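Local coordinates for protein acetone carboxylase alpha subunit (Xanthobacter autotrophicus Py2, PDB 5M45) that belongs to the hydantoinase B/oxoprolinase family and forms the alpha subunit of a metal-containing enzyme assembled from several protein chains, at residues P54-K59 and A253-E258; S62-G67 and E258-F263; S695-G700 and T734-P739. One frame throughout, in Å; residues are numbered along the deposited sequence.

Contact 1 of 3, residues P54-K59 and A253-E258. With ACT (acetate ion), chain O.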
loop_
_atom_site.group_PDB
_atom_site.type_symbol
_atom_site.label_atom_id
_atom_site.label_comp_id
_atom_site.label_asym_id
_atom_site.label_seq_id
_atom_site.Cartn_x
_atom_site.Cartn_y
_atom_site.Cartn_z
ATOM N N PRO A 54 -12.393 40.880 -28.279
ATOM C CA PRO A 54 -11.351 41.043 -27.248
ATOM C C PRO A 54 -11.876 41.403 -25.849
ATOM O O PRO A 54 -11.269 40.982 -24.856
ATOM C CB PRO A 54 -10.475 42.178 -27.787
ATOM C CG PRO A 54 -11.388 42.933 -28.737
ATOM C CD PRO A 54 -12.229 41.871 -29.368
ATOM N N ILE A 55 -13.000 42.142 -25.791
ATOM C CA ILE A 55 -13.569 42.519 -24.512
ATOM C C ILE A 55 -14.114 41.268 -23.777
ATOM O O ILE A 55 -13.819 41.060 -22.579
ATOM C CB ILE A 55 -14.632 43.628 -24.632
ATOM C CG1 ILE A 55 -14.020 44.904 -25.259
ATOM C CG2 ILE A 55 -15.280 43.922 -23.267
ATOM C CD1 ILE A 55 -15.066 45.974 -25.565
ATOM N N LEU A 56 -14.864 40.429 -24.491
ATOM C CA LEU A 56 -15.347 39.165 -23.910
ATOM C C LEU A 56 -14.237 38.174 -23.563
ATOM O O LEU A 56 -14.298 37.497 -22.526
ATOM C CB LEU A 56 -16.405 38.535 -24.828
ATOM C CG LEU A 56 -17.075 37.267 -24.300
ATOM C CD1 LEU A 56 -17.731 37.526 -22.933
ATOM C CD2 LEU A 56 -18.150 36.817 -25.274
ATOM N N TYR A 57 -13.223 38.064 -24.419
ATOM C CA TYR A 57 -12.042 37.223 -24.121
ATOM C C TYR A 57 -11.398 37.612 -22.775
ATOM O O TYR A 57 -11.123 36.743 -21.936
ATOM C CB TYR A 57 -11.017 37.323 -25.253
ATOM C CG TYR A 57 -9.879 36.330 -25.180
ATOM C CD1 TYR A 57 -8.691 36.667 -24.541
ATOM C CD2 TYR A 57 -9.948 35.102 -25.812
ATOM C CE1 TYR A 57 -7.626 35.783 -24.502
ATOM C CE2 TYR A 57 -8.883 34.187 -25.773
ATOM C CZ TYR A 57 -7.730 34.537 -25.117
ATOM O OH TYR A 57 -6.669 33.683 -25.092
ATOM N N ASN A 58 -11.201 38.922 -22.583
ATOM C CA ASN A 58 -10.595 39.462 -21.364
ATOM C C ASN A 58 -11.499 39.261 -20.139
ATOM O O ASN A 58 -10.993 39.003 -19.040
ATOM C CB ASN A 58 -10.271 40.965 -21.515
ATOM C CG ASN A 58 -9.639 41.554 -20.258
ATOM O OD1 ASN A 58 -10.247 42.352 -19.526
ATOM N ND2 ASN A 58 -8.423 41.143 -19.984
ATOM N N LYS A 59 -12.816 39.369 -20.326
ATOM C CA LYS A 59 -13.728 39.167 -19.225
ATOM C C LYS A 59 -13.704 37.712 -18.705
ATOM O O LYS A 59 -13.722 37.478 -17.488
ATOM C CB LYS A 59 -15.157 39.586 -19.600
ATOM C CG LYS A 59 -16.136 39.392 -18.442
ATOM C CD LYS A 59 -17.392 40.258 -18.521
ATOM C CE LYS A 59 -18.292 39.956 -19.688
ATOM N NZ LYS A 59 -19.750 40.058 -19.194
ATOM N N ALA A 253 -23.569 30.235 -17.824
ATOM C CA ALA A 253 -24.951 30.760 -17.754
ATOM C C ALA A 253 -24.992 32.215 -18.186
ATOM O O ALA A 253 -25.849 32.588 -18.949
ATOM C CB ALA A 253 -25.518 30.612 -16.359
ATOM N N GLU A 254 -24.063 33.028 -17.702
ATOM C CA GLU A 254 -24.030 34.451 -18.029
ATOM C C GLU A 254 -23.533 34.799 -19.462
ATOM O O GLU A 254 -24.121 35.653 -20.095
ATOM C CB GLU A 254 -23.236 35.248 -16.990
ATOM C CG GLU A 254 -23.208 36.752 -17.349
ATOM C CD GLU A 254 -22.707 37.683 -16.245
ATOM O OE1 GLU A 254 -21.911 37.206 -15.409
ATOM O OE2 GLU A 254 -23.101 38.903 -16.244
ATOM N N GLU A 255 -22.451 34.185 -19.943
ATOM C CA GLU A 255 -21.844 34.549 -21.256
ATOM C C GLU A 255 -22.143 33.606 -22.405
ATOM O O GLU A 255 -21.845 33.933 -23.567
ATOM C CB GLU A 255 -20.323 34.677 -21.144
ATOM C CG GLU A 255 -19.806 35.576 -20.041
ATOM C CD GLU A 255 -20.342 37.014 -20.136
ATOM O OE1 GLU A 255 -20.719 37.481 -21.243
ATOM O OE2 GLU A 255 -20.377 37.712 -19.121
ATOM N N GLY A 256 -22.712 32.442 -22.101
ATOM C CA GLY A 256 -23.068 31.454 -23.114
ATOM C C GLY A 256 -21.977 30.428 -23.334
ATOM O O GLY A 256 -20.782 30.738 -23.248
ATOM N N ILE A 257 -22.399 29.205 -23.590
ATOM C CA ILE A 257 -21.481 28.077 -23.794
ATOM C C ILE A 257 -20.582 28.260 -25.025
ATOM O O ILE A 257 -19.428 27.845 -24.983
ATOM C CB ILE A 257 -22.238 26.698 -23.814
ATOM C CG1 ILE A 257 -21.264 25.503 -23.901
ATOM C CG2 ILE A 257 -23.186 26.585 -25.017
ATOM C CD1 ILE A 257 -20.271 25.372 -22.743
ATOM N N GLU A 258 -21.063 28.909 -26.080
ATOM C CA GLU A 258 -20.250 29.034 -27.321
ATOM C C GLU A 258 -18.965 29.837 -27.080
ATOM O O GLU A 258 -17.896 29.449 -27.554
ATOM C CB GLU A 258 -21.004 29.709 -28.480
ATOM C CG GLU A 258 -22.290 29.016 -28.897
ATOM C CD GLU A 258 -22.024 27.817 -29.727
ATOM O OE1 GLU A 258 -21.985 28.031 -30.980
ATOM O OE2 GLU A 258 -21.907 26.688 -29.171
HETATM C C ACT O . -16.024 42.438 -27.828
HETATM O O ACT O . -14.850 42.906 -27.857
HETATM O OXT ACT O . -16.361 41.445 -27.125
HETATM C CH3 ACT O . -17.066 43.132 -28.669
#

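Contact 2 of 3, residues S62-G67 and E258-F263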
loop_
_atom_site.group_PDB
_atom_site.type_symbol
_atom_site.label_atom_id
_atom_site.label_comp_id
_atom_site.label_asym_id
_atom_site.label_seq_id
_atom_site.Cartn_x
_atom_site.Cartn_y
_atom_site.Cartn_z
ATOM N N SER A 62 -10.336 37.222 -16.833
ATOM C CA SER A 62 -10.351 37.900 -15.545
ATOM C C SER A 62 -11.168 37.121 -14.517
ATOM O O SER A 62 -10.673 36.821 -13.431
ATOM C CB SER A 62 -10.872 39.333 -15.722
ATOM O OG SER A 62 -11.114 39.991 -14.475
ATOM N N ARG A 63 -12.398 36.740 -14.879
ATOM C CA ARG A 63 -13.253 36.013 -13.940
ATOM C C ARG A 63 -12.728 34.630 -13.546
ATOM O O ARG A 63 -12.779 34.256 -12.378
ATOM C CB ARG A 63 -14.696 35.912 -14.481
ATOM C CG ARG A 63 -15.449 37.212 -14.361
ATOM C CD ARG A 63 -16.944 37.019 -14.561
ATOM N NE ARG A 63 -17.612 36.318 -13.450
ATOM C CZ ARG A 63 -18.881 35.893 -13.492
ATOM N NH1 ARG A 63 -19.656 36.064 -14.562
ATOM N NH2 ARG A 63 -19.401 35.290 -12.442
ATOM N N LEU A 64 -12.227 33.885 -14.524
ATOM C CA LEU A 64 -11.764 32.515 -14.298
ATOM C C LEU A 64 -10.393 32.474 -13.596
ATOM O O LEU A 64 -10.189 31.632 -12.726
ATOM C CB LEU A 64 -11.706 31.738 -15.619
ATOM C CG LEU A 64 -13.080 31.527 -16.282
ATOM C CD1 LEU A 64 -12.892 30.999 -17.727
ATOM C CD2 LEU A 64 -13.986 30.609 -15.468
ATOM N N ARG A 65 -9.482 33.393 -13.938
ATOM C CA ARG A 65 -8.202 33.461 -13.233
ATOM C C ARG A 65 -8.435 33.872 -11.755
ATOM O O ARG A 65 -7.833 33.292 -10.846
ATOM C CB ARG A 65 -7.208 34.420 -13.899
ATOM C CG ARG A 65 -5.791 34.285 -13.319
ATOM C CD ARG A 65 -4.753 35.212 -13.935
ATOM N NE ARG A 65 -5.049 36.640 -13.693
ATOM C CZ ARG A 65 -4.218 37.655 -13.880
ATOM N NH1 ARG A 65 -2.953 37.474 -14.252
ATOM N NH2 ARG A 65 -4.634 38.888 -13.622
ATOM N N ALA A 66 -9.299 34.858 -11.523
ATOM C CA ALA A 66 -9.676 35.249 -10.158
ATOM C C ALA A 66 -10.339 34.079 -9.385
ATOM O O ALA A 66 -10.092 33.892 -8.188
ATOM C CB ALA A 66 -10.607 36.467 -10.175
ATOM N N GLY A 67 -11.157 33.297 -10.082
ATOM C CA GLY A 67 -11.762 32.109 -9.499
ATOM C C GLY A 67 -10.797 31.053 -8.996
ATOM O O GLY A 67 -10.933 30.573 -7.860
ATOM N N GLU A 258 -21.063 28.909 -26.080
ATOM C CA GLU A 258 -20.250 29.034 -27.321
ATOM C C GLU A 258 -18.965 29.837 -27.080
ATOM O O GLU A 258 -17.896 29.449 -27.554
ATOM C CB GLU A 258 -21.004 29.709 -28.480
ATOM C CG GLU A 258 -22.290 29.016 -28.897
ATOM C CD GLU A 258 -22.024 27.817 -29.727
ATOM O OE1 GLU A 258 -21.985 28.031 -30.980
ATOM O OE2 GLU A 258 -21.907 26.688 -29.171
ATOM N N ALA A 259 -19.086 30.951 -26.360
ATOM C CA ALA A 259 -17.928 31.756 -26.023
ATOM C C ALA A 259 -16.950 31.001 -25.094
ATOM O O ALA A 259 -15.731 31.048 -25.319
ATOM C CB ALA A 259 -18.354 33.071 -25.383
ATOM N N TYR A 260 -17.471 30.332 -24.058
ATOM C CA TYR A 260 -16.609 29.563 -23.152
ATOM C C TYR A 260 -15.888 28.442 -23.906
ATOM O O TYR A 260 -14.699 28.219 -23.677
ATOM C CB TYR A 260 -17.407 28.961 -21.970
ATOM C CG TYR A 260 -16.536 28.159 -21.038
ATOM C CD1 TYR A 260 -15.879 28.778 -19.976
ATOM C CD2 TYR A 260 -16.328 26.793 -21.230
ATOM C CE1 TYR A 260 -15.046 28.066 -19.136
ATOM C CE2 TYR A 260 -15.507 26.072 -20.379
ATOM C CZ TYR A 260 -14.846 26.708 -19.344
ATOM O OH TYR A 260 -13.995 26.027 -18.489
ATOM N N TRP A 261 -16.620 27.742 -24.765
ATOM C CA TRP A 261 -16.077 26.625 -25.579
ATOM C C TRP A 261 -14.931 27.091 -26.495
ATOM O O TRP A 261 -13.900 26.396 -26.622
ATOM C CB TRP A 261 -17.219 25.932 -26.337
ATOM C CG TRP A 261 -16.901 24.597 -27.004
ATOM C CD1 TRP A 261 -16.869 24.331 -28.345
ATOM C CD2 TRP A 261 -16.597 23.353 -26.352
ATOM N NE1 TRP A 261 -16.547 23.008 -28.555
ATOM C CE2 TRP A 261 -16.384 22.386 -27.355
ATOM C CE3 TRP A 261 -16.486 22.963 -25.022
ATOM C CZ2 TRP A 261 -16.060 21.062 -27.071
ATOM C CZ3 TRP A 261 -16.171 21.632 -24.730
ATOM C CH2 TRP A 261 -15.978 20.701 -25.756
ATOM N N LYS A 262 -15.062 28.271 -27.087
ATOM C CA LYS A 262 -13.923 28.865 -27.824
ATOM C C LYS A 262 -12.710 29.185 -26.938
ATOM O O LYS A 262 -11.587 28.821 -27.299
ATOM C CB LYS A 262 -14.345 30.090 -28.634
ATOM C CG LYS A 262 -15.262 29.639 -29.771
ATOM C CD LYS A 262 -15.393 30.641 -30.884
ATOM C CE LYS A 262 -16.381 31.728 -30.558
ATOM N NZ LYS A 262 -17.458 31.912 -31.573
ATOM N N PHE A 263 -12.948 29.834 -25.794
ATOM C CA PHE A 263 -11.876 30.204 -24.867
ATOM C C PHE A 263 -11.083 28.988 -24.384
ATOM O O PHE A 263 -9.842 29.050 -24.242
ATOM C CB PHE A 263 -12.460 30.934 -23.654
ATOM C CG PHE A 263 -11.433 31.492 -22.719
ATOM C CD1 PHE A 263 -10.803 32.710 -22.981
ATOM C CD2 PHE A 263 -11.097 30.815 -21.543
ATOM C CE1 PHE A 263 -9.855 33.247 -22.086
ATOM C CE2 PHE A 263 -10.170 31.352 -20.653
ATOM C CZ PHE A 263 -9.550 32.562 -20.917
#

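Contact 3 of 3, residues S695-G700 and T734-P739. Unlike the reference sequence in segment 734-739: Asp737 (reference Ser).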
loop_
_atom_site.group_PDB
_atom_site.type_symbol
_atom_site.label_atom_id
_atom_site.label_comp_id
_atom_site.label_asym_id
_atom_site.label_seq_id
_atom_site.Cartn_x
_atom_site.Cartn_y
_atom_site.Cartn_z
ATOM N N SER A 695 45.713 21.844 -21.757
ATOM C CA SER A 695 46.288 20.630 -22.367
ATOM C C SER A 695 47.142 19.805 -21.463
ATOM O O SER A 695 47.184 18.565 -21.629
ATOM C CB SER A 695 47.238 20.982 -23.466
ATOM O OG SER A 695 46.542 21.704 -24.439
ATOM N N GLU A 696 47.918 20.483 -20.610
ATOM C CA GLU A 696 48.780 19.796 -19.663
ATOM C C GLU A 696 47.957 19.081 -18.599
ATOM O O GLU A 696 48.200 17.916 -18.320
ATOM C CB GLU A 696 49.806 20.765 -19.046
ATOM C CG GLU A 696 50.885 21.159 -20.039
ATOM C CD GLU A 696 51.746 20.017 -20.528
ATOM O OE1 GLU A 696 51.860 18.954 -19.855
ATOM O OE2 GLU A 696 52.328 20.184 -21.615
ATOM N N TRP A 697 46.979 19.753 -18.016
ATOM C CA TRP A 697 46.082 19.101 -17.037
ATOM C C TRP A 697 45.344 17.906 -17.714
ATOM O O TRP A 697 45.232 16.831 -17.102
ATOM C CB TRP A 697 45.076 20.099 -16.395
ATOM C CG TRP A 697 43.989 19.367 -15.648
ATOM C CD1 TRP A 697 44.091 18.829 -14.417
ATOM C CD2 TRP A 697 42.695 18.995 -16.141
ATOM N NE1 TRP A 697 42.943 18.151 -14.097
ATOM C CE2 TRP A 697 42.078 18.224 -15.145
ATOM C CE3 TRP A 697 42.010 19.211 -17.340
ATOM C CZ2 TRP A 697 40.797 17.685 -15.293
ATOM C CZ3 TRP A 697 40.710 18.696 -17.478
ATOM C CH2 TRP A 697 40.127 17.953 -16.460
ATOM N N MET A 698 44.858 18.094 -18.947
ATOM C CA MET A 698 44.197 17.018 -19.697
ATOM C C MET A 698 45.057 15.758 -19.875
ATOM O O MET A 698 44.553 14.634 -19.741
ATOM C CB MET A 698 43.684 17.505 -21.055
ATOM C CG MET A 698 42.409 18.337 -20.985
ATOM S SD MET A 698 41.969 19.021 -22.577
ATOM C CE MET A 698 41.693 17.593 -23.619
ATOM N N LYS A 699 46.348 15.945 -20.135
ATOM C CA LYS A 699 47.275 14.832 -20.290
ATOM C C LYS A 699 47.293 13.926 -19.039
ATOM O O LYS A 699 47.213 12.657 -19.154
ATOM C CB LYS A 699 48.678 15.395 -20.593
ATOM C CG LYS A 699 49.715 14.397 -20.963
ATOM C CD LYS A 699 51.075 15.099 -21.125
ATOM C CE LYS A 699 52.195 14.038 -21.217
ATOM N NZ LYS A 699 53.369 14.474 -22.049
ATOM N N GLY A 700 47.358 14.544 -17.854
ATOM C CA GLY A 700 47.360 13.773 -16.593
ATOM C C GLY A 700 46.007 13.109 -16.263
ATOM O O GLY A 700 45.961 11.972 -15.735
ATOM N N THR A 734 36.117 10.512 -27.916
ATOM C CA THR A 734 36.730 11.463 -28.819
ATOM C C THR A 734 37.451 12.568 -28.033
ATOM O O THR A 734 38.583 12.912 -28.353
ATOM C CB THR A 734 35.684 12.108 -29.770
ATOM O OG1 THR A 734 35.060 11.088 -30.534
ATOM C CG2 THR A 734 36.327 13.064 -30.746
ATOM N N PHE A 735 36.781 13.104 -27.015
ATOM C CA PHE A 735 37.333 14.194 -26.233
ATOM C C PHE A 735 38.661 13.778 -25.580
ATOM O O PHE A 735 39.627 14.543 -25.593
ATOM C CB PHE A 735 36.377 14.720 -25.153
ATOM C CG PHE A 735 36.974 15.862 -24.370
ATOM C CD1 PHE A 735 36.923 17.173 -24.860
ATOM C CD2 PHE A 735 37.704 15.605 -23.193
ATOM C CE1 PHE A 735 37.533 18.205 -24.183
ATOM C CE2 PHE A 735 38.317 16.635 -22.507
ATOM C CZ PHE A 735 38.238 17.942 -23.008
ATOM N N TRP A 736 38.668 12.582 -24.981
ATOM C CA TRP A 736 39.852 12.058 -24.275
ATOM C C TRP A 736 40.809 11.212 -25.139
ATOM O O TRP A 736 41.792 10.643 -24.622
ATOM C CB TRP A 736 39.403 11.264 -23.042
ATOM C CG TRP A 736 38.799 12.107 -21.945
ATOM C CD1 TRP A 736 37.520 12.061 -21.481
ATOM C CD2 TRP A 736 39.472 13.113 -21.171
ATOM N NE1 TRP A 736 37.348 12.967 -20.481
ATOM C CE2 TRP A 736 38.535 13.630 -20.259
ATOM C CE3 TRP A 736 40.776 13.627 -21.170
ATOM C CZ2 TRP A 736 38.857 14.649 -19.333
ATOM C CZ3 TRP A 736 41.096 14.636 -20.238
ATOM C CH2 TRP A 736 40.140 15.135 -19.350
ATOM N N ASP A 737 40.527 11.133 -26.439
ATOM C CA ASP A 737 41.371 10.394 -27.415
ATOM C C ASP A 737 41.639 8.959 -26.946
ATOM O O ASP A 737 42.788 8.514 -26.878
ATOM C CB ASP A 737 42.643 11.197 -27.661
ATOM C CG ASP A 737 43.519 10.628 -28.772
ATOM O OD1 ASP A 737 42.987 10.114 -29.775
ATOM O OD2 ASP A 737 44.787 10.717 -28.650
ATOM N N LEU A 738 40.583 8.248 -26.568
ATOM C CA LEU A 738 40.724 6.886 -26.008
ATOM C C LEU A 738 40.725 5.844 -27.131
ATOM O O LEU A 738 39.958 5.956 -28.062
ATOM C CB LEU A 738 39.615 6.566 -25.002
ATOM C CG LEU A 738 39.516 7.579 -23.839
ATOM C CD1 LEU A 738 38.278 7.333 -22.999
ATOM C CD2 LEU A 738 40.763 7.547 -22.961
ATOM N N PRO A 739 41.590 4.818 -27.028
ATOM C CA PRO A 739 41.574 3.758 -28.011
ATOM C C PRO A 739 40.333 2.841 -27.858
ATOM O O PRO A 739 39.749 2.749 -26.768
ATOM C CB PRO A 739 42.839 2.978 -27.671
ATOM C CG PRO A 739 42.962 3.112 -26.195
ATOM C CD PRO A 739 42.517 4.513 -25.925
#

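Contact 1 of 3, residues P54-K59 and A253-E258
The carboxylate of Glu255 takes Lys59 NZ at its OE2 side and the methyl carbon Leu56 CD1 at its OE1 side. The first pairing is a salt bridge, although NZ is modelled 2.4 Å from OE2, a doubtful length, too short to be taken literally. The lysine chain starts with CG anti to the backbone N (chi1 -179°) and bends at chi3 and chi4; the two side chains cross at about a right angle. Glu255 OE1 lies 3.4 Å from Leu56 CD1, and here the side chains slide past each other in opposite directions. Glu255 stands at the end of the helix 227-255, and Gly256, with positive phi, both leaves that helix and N-caps the helix 257-282, making a tight break between them. Facing this corner are the opening turns of the helix 54-75. An acetate ion, probably from the crystallisation liquor, sits at that helix start: Ile55 N donates to acetate O at 2.9 Å, and Leu56 N to acetate OXT at 3.2 Å. The partial positive charge of a helix N-terminus would suit such an anion. Leu56 also packs on Ala259 of the helix 257-282.

Contact 2 of 3, residues S62-G67 and E258-F263
Helices 54-75 and 257-282 pack together here through Leu64 of the first and the aromatic pair Tyr260 and Phe263 of the second. The work is done by one methyl group. Leu64 CD1 lies 3.9 Å from Tyr260 CE1, and the same carbon comes to 4.0 Å from Phe263 CE2, each time at an oblique approach to the ring. Leu64 points toward the partner helix from its CB, and its CD1 branch continues away from the backbone, anti to CA (chi2 169°), which gives it the reach to touch both rings across a CA separation of 10.5 Å between Leu64 and Tyr260. Tyr260 and Phe263 are three residues apart, so they rise from neighbouring positions on one side of their helix. Both carry CG anti to the backbone N; their rings diverge, and the methyl meets a meta carbon of each. Tyr260 starts out at an angle to the other segment and only its ring comes close, whereas Phe263 is directed at it from the start. The cluster also reaches the edge strand 101-104 of a seven-stranded antiparallel sheet, where Leu103 touches both Leu64 and Phe263. Tyr260 also packs on Val248 and Val252 of the helix 227-255, and Leu60 and Phe61 add to the packing round Phe263. Outside this pair of segments, Ser62 and Arg65 bond to the chain of another protein, which offers Arg65 an acidic side chain as salt-bridge partner.

Contact 3 of 3, residues S695-G700 and T734-P739
Met698 sets out across the line to the other segment, yet its CB already lies 3.9 Å from Trp736 CZ3, and CG stays beside the same carbon. Further out the side chain passes to the next ring, with SD 3.9 Å from Phe735 CZ. The sulfur is 5.0 Å from the centroid of the Phe735 ring and 57° off the ring normal, an oblique Met-aromatic contact. A bend at the last torsion (chi3 62°) then lays the methyl against the same corner of the phenyl ring, CE reaching Phe735 CZ at 3.5 Å. Phe735 is the last residue of the helix 726-735, and just past it the chain turns through a Schellman motif with Asp737 at positive phi; this aspartate replaces a serine of the reference sequence. The two rings lie against each other, Phe735 CD2 3.6 Å above the plane of the Trp736 indole, over its centre. The indole in turn presents its edge to the helix 694-706. There Met698 O is 3.5 Å from Trp736 CZ3, near the ring plane, and Trp697 CH2 comes to 4.0 Å from Trp736 CH2, also at that edge, the two side chains crossing at a slant. Arg702, on the same helix as Met698, donates hydrogen bonds to the carbonyl oxygens of Trp736 and Asp737, and Trp736 NE1 makes a weak hydrogen bond to the backbone of another protein's chain.

Overall arrangement
Contacts 1 and 2 share the helix 54-75; contact 1 meets the end of the helix 227-255, and contact 2 the helix 257-282 that follows it. Their centres are about 6 Å apart, and they are joined directly: Arg63 NH1 makes a salt bridge to Glu254 OE1 at 2.7 Å, and Tyr57 meets Phe263 edge-to-face. Going from contact 1 to contact 2, polar surface contact gives way to buried apolar packing. The sheet whose edge strand touches contact 2 also contains the strand 153-162, which begins with the manganese ligand Asp153. Contact 3 lies on the opposite side of the chain's centre, its own centre about 65 Å from that of contact 1 and about 60 Å from that of contact 2.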